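Local atomic coordinates of carbonic anhydrase (Coccomyxa sp. PA, PDB entry 3UCJ), a protein that probably catalyses the reversible hydration of carbon dioxide to hydrogencarbonate and a proton, as a zinc-dependent carbonic anhydrase of the beta class. Residues V71-S76 with E159-N164. Numbering follows the deposited sequence.
Sequences VGNLVS and EAQVFN. With AZM (5-acetamido-1,3,4-thiadiazole-2-sulfonamide), chain D.
The loop that follows strand 65-70 in the beta-carbonic anhydrase fold passes the zinc site and then runs against helix 146-167, where one glutamine side chain holds its backbone. Gln161 leaves the helix with CG beside its own backbone N and bends at chi2 (-46°), so that its amide lies against the main chain of Leu74 and Val75. Its OE1 accepts from Val75 N at 2.9 Å, with the donor standing well above the carbonyl plane. One turn on, Asn164 ND2 gives a second bond to Gln161 OE1 (3.0 Å); OE1 lies nearly in the Asn164 amide plane, but ND2 is well out of the Gln161 carbonyl plane. Two donors thus grip one oxygen from opposite faces, while NE2 of Gln161 is tied to Asn157 on the same helix, which fixes the rotation of the amide. Asn157 also donates to Gly72 O. The Leu74 and Gln161 side chains cross obliquely, the CD2 methyl sitting over the amide face, 3.8 Å from NE2. Val75 CG1 makes van der Waals contact with Asn164 CB (4.0 Å). Asn73 O, buried without a polar partner, faces Gln161 CG at 3.3 Å; the Asn73 side chain lies about 5 Å from the zinc ion. At the other end, Val71 CG1 touches acetazolamide S2 (3.8 Å). Side-chain amides of helix 146-167 thus hold the backbone of a loop that contributes Val71 and Gly72 to the acetazolamide pocket of this beta-class enzyme.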
ATOM      1  N   VAL A  71      11.338   7.001  -5.254  1.00 25.02           N
ATOM      2  CA  VAL A  71      12.355   7.607  -4.352  1.00 24.61           C
ATOM      3  C   VAL A  71      13.205   6.587  -3.631  1.00 26.16           C
ATOM      4  O   VAL A  71      12.730   5.753  -2.814  1.00 24.98           O
ATOM      5  CB  VAL A  71      11.590   8.574  -3.322  1.00 23.01           C
ATOM      6  CG1 VAL A  71      12.547   8.881  -2.111  1.00 24.49           C
ATOM      7  CG2 VAL A  71      10.984   9.787  -4.051  1.00 24.66           C
ATOM      8  N   GLY A  72      14.519   6.600  -3.915  1.00 24.70           N
ATOM      9  CA  GLY A  72      15.382   5.586  -3.340  1.00 26.11           C
ATOM     10  C   GLY A  72      15.463   4.221  -4.027  1.00 27.49           C
ATOM     11  O   GLY A  72      16.101   3.364  -3.502  1.00 25.17           O
ATOM     12  N   ASN A  73      14.807   3.979  -5.189  1.00 25.89           N
ATOM     13  CA  ASN A  73      14.968   2.742  -5.878  1.00 26.47           C
ATOM     14  C   ASN A  73      14.707   1.517  -5.015  1.00 23.47           C
ATOM     15  O   ASN A  73      15.453   0.555  -4.956  1.00 25.16           O
ATOM     16  CB  ASN A  73      16.301   2.662  -6.711  1.00 24.15           C
ATOM     17  CG  ASN A  73      17.588   2.880  -5.903  1.00 30.01           C
ATOM     18  OD1 ASN A  73      18.149   4.002  -5.893  1.00 29.69           O
ATOM     19  ND2 ASN A  73      18.119   1.818  -5.344  1.00 30.65           N
ATOM     20  N   LEU A  74      13.569   1.558  -4.347  1.00 24.40           N
ATOM     21  CA  LEU A  74      13.262   0.557  -3.362  1.00 23.50           C
ATOM     22  C   LEU A  74      12.327  -0.522  -3.991  1.00 23.30           C
ATOM     23  O   LEU A  74      11.490  -0.201  -4.794  1.00 23.82           O
ATOM     24  CB  LEU A  74      12.419   1.211  -2.272  1.00 24.29           C
ATOM     25  CG  LEU A  74      13.210   2.329  -1.518  1.00 23.22           C
ATOM     26  CD1 LEU A  74      12.307   2.706  -0.366  1.00 25.29           C
ATOM     27  CD2 LEU A  74      14.493   1.795  -0.843  1.00 23.12           C
ATOM     28  N   VAL A  75      12.454  -1.726  -3.498  1.00 23.13           N
ATOM     29  CA  VAL A  75      11.643  -2.871  -3.988  1.00 23.78           C
ATOM     30  C   VAL A  75      11.080  -3.577  -2.780  1.00 23.98           C
ATOM     31  O   VAL A  75      11.828  -4.152  -1.945  1.00 24.50           O
ATOM     32  CB  VAL A  75      12.589  -3.851  -4.765  1.00 23.93           C
ATOM     33  CG1 VAL A  75      11.811  -5.163  -5.225  1.00 28.03           C
ATOM     34  CG2 VAL A  75      13.224  -3.137  -5.905  1.00 26.55           C
ATOM     35  N   SER A  76       9.735  -3.609  -2.647  1.00 23.35           N
ATOM     36  CA  SER A  76       9.170  -4.349  -1.598  1.00 23.32           C
ATOM     37  C   SER A  76       8.051  -5.230  -2.190  1.00 22.52           C
ATOM     38  O   SER A  76       7.306  -4.751  -3.045  1.00 22.59           O
ATOM     39  CB  SER A  76       8.417  -3.347  -0.652  1.00 23.17           C
ATOM     40  OG  SER A  76       7.645  -4.089   0.293  1.00 26.89           O
ATOM     41  N   GLU A 159      22.558  -3.400  -2.771  1.00 30.29           N
ATOM     42  CA  GLU A 159      22.614  -4.809  -2.466  1.00 31.39           C
ATOM     43  C   GLU A 159      21.328  -5.345  -1.894  1.00 29.99           C
ATOM     44  O   GLU A 159      20.916  -6.473  -2.210  1.00 28.99           O
ATOM     45  CB  GLU A 159      23.807  -5.177  -1.506  1.00 31.64           C
ATOM     46  CG  GLU A 159      23.801  -6.731  -1.377  1.00 44.01           C
ATOM     47  CD  GLU A 159      25.018  -7.380  -0.700  1.00 51.90           C
ATOM     48  OE1 GLU A 159      25.945  -6.620  -0.284  1.00 55.04           O
ATOM     49  OE2 GLU A 159      24.967  -8.634  -0.546  1.00 46.29           O
ATOM     50  N   ALA A 160      20.696  -4.599  -0.974  1.00 27.46           N
ATOM     51  CA  ALA A 160      19.485  -5.100  -0.359  1.00 27.28           C
ATOM     52  C   ALA A 160      18.376  -5.175  -1.421  1.00 26.15           C
ATOM     53  O   ALA A 160      17.563  -6.095  -1.354  1.00 27.66           O
ATOM     54  CB  ALA A 160      19.040  -4.095   0.731  1.00 27.78           C
ATOM     55  N   GLN A 161      18.336  -4.206  -2.350  1.00 27.71           N
ATOM     56  CA  GLN A 161      17.217  -4.167  -3.308  1.00 28.97           C
ATOM     57  C   GLN A 161      17.459  -5.271  -4.338  1.00 28.29           C
ATOM     58  O   GLN A 161      16.502  -5.904  -4.802  1.00 27.85           O
ATOM     59  CB  GLN A 161      16.991  -2.782  -3.960  1.00 28.28           C
ATOM     60  CG  GLN A 161      16.753  -1.660  -2.910  1.00 28.32           C
ATOM     61  CD  GLN A 161      15.736  -2.034  -1.784  1.00 32.21           C
ATOM     62  OE1 GLN A 161      14.705  -2.706  -2.050  1.00 28.04           O
ATOM     63  NE2 GLN A 161      16.046  -1.608  -0.481  1.00 24.60           N
ATOM     64  N   VAL A 162      18.717  -5.587  -4.606  1.00 27.76           N
ATOM     65  CA  VAL A 162      18.982  -6.785  -5.450  1.00 27.14           C
ATOM     66  C   VAL A 162      18.498  -8.016  -4.793  1.00 27.26           C
ATOM     67  O   VAL A 162      17.823  -8.887  -5.455  1.00 27.92           O
ATOM     68  CB  VAL A 162      20.504  -6.909  -5.833  1.00 28.79           C
ATOM     69  CG1 VAL A 162      20.820  -8.336  -6.371  1.00 29.98           C
ATOM     70  CG2 VAL A 162      20.823  -5.832  -6.811  1.00 28.67           C
ATOM     71  N   PHE A 163      18.758  -8.159  -3.485  1.00 26.76           N
ATOM     72  CA  PHE A 163      18.231  -9.331  -2.779  1.00 28.25           C
ATOM     73  C   PHE A 163      16.693  -9.365  -2.827  1.00 27.40           C
ATOM     74  O   PHE A 163      16.041 -10.441  -3.062  1.00 26.40           O
ATOM     75  CB  PHE A 163      18.703  -9.304  -1.268  1.00 29.09           C
ATOM     76  CG  PHE A 163      18.247 -10.502  -0.479  1.00 28.68           C
ATOM     77  CD1 PHE A 163      19.141 -11.572  -0.289  1.00 29.51           C
ATOM     78  CD2 PHE A 163      16.989 -10.554   0.137  1.00 29.36           C
ATOM     79  CE1 PHE A 163      18.794 -12.689   0.450  1.00 25.41           C
ATOM     80  CE2 PHE A 163      16.576 -11.727   0.909  1.00 30.65           C
ATOM     81  CZ  PHE A 163      17.490 -12.808   1.045  1.00 30.24           C
ATOM     82  N   ASN A 164      16.088  -8.189  -2.624  1.00 26.73           N
ATOM     83  CA  ASN A 164      14.608  -8.181  -2.645  1.00 25.88           C
ATOM     84  C   ASN A 164      14.044  -8.614  -4.024  1.00 25.00           C
ATOM     85  O   ASN A 164      13.042  -9.310  -4.078  1.00 25.57           O
ATOM     86  CB  ASN A 164      14.085  -6.764  -2.300  1.00 24.07           C
ATOM     87  CG  ASN A 164      14.270  -6.487  -0.791  1.00 25.90           C
ATOM     88  OD1 ASN A 164      14.431  -7.440  -0.042  1.00 27.99           O
ATOM     89  ND2 ASN A 164      14.413  -5.217  -0.384  1.00 26.53           N
TER
HETATM   90  C1  AZM D 229      16.012  12.435  -3.076  1.00 34.26           C
HETATM   91  C2  AZM D 229      15.380  13.166  -0.862  1.00 40.41           C
HETATM   92  C3  AZM D 229      14.019  12.722   1.047  1.00 46.02           C
HETATM   93  C4  AZM D 229      13.347  13.298   2.280  1.00 41.14           C
HETATM   94  N1  AZM D 229      17.535  10.934  -4.844  1.00 26.64           N
HETATM   95  N2  AZM D 229      16.462  13.841  -1.376  1.00 36.01           N
HETATM   96  N3  AZM D 229      16.859  13.411  -2.748  1.00 36.51           N
HETATM   97  N4  AZM D 229      15.018  13.413   0.493  1.00 34.41           N
HETATM   98  O1  AZM D 229      15.731  12.458  -5.673  1.00 30.25           O
HETATM   99  O2  AZM D 229      15.268  10.487  -4.365  1.00 34.41           O
HETATM  100  O3  AZM D 229      13.660  11.635   0.521  1.00 40.38           O
HETATM  101  S1  AZM D 229      16.150  11.669  -4.639  1.00 33.37           S
HETATM  102  S2  AZM D 229      14.715  12.020  -1.932  1.00 35.65           S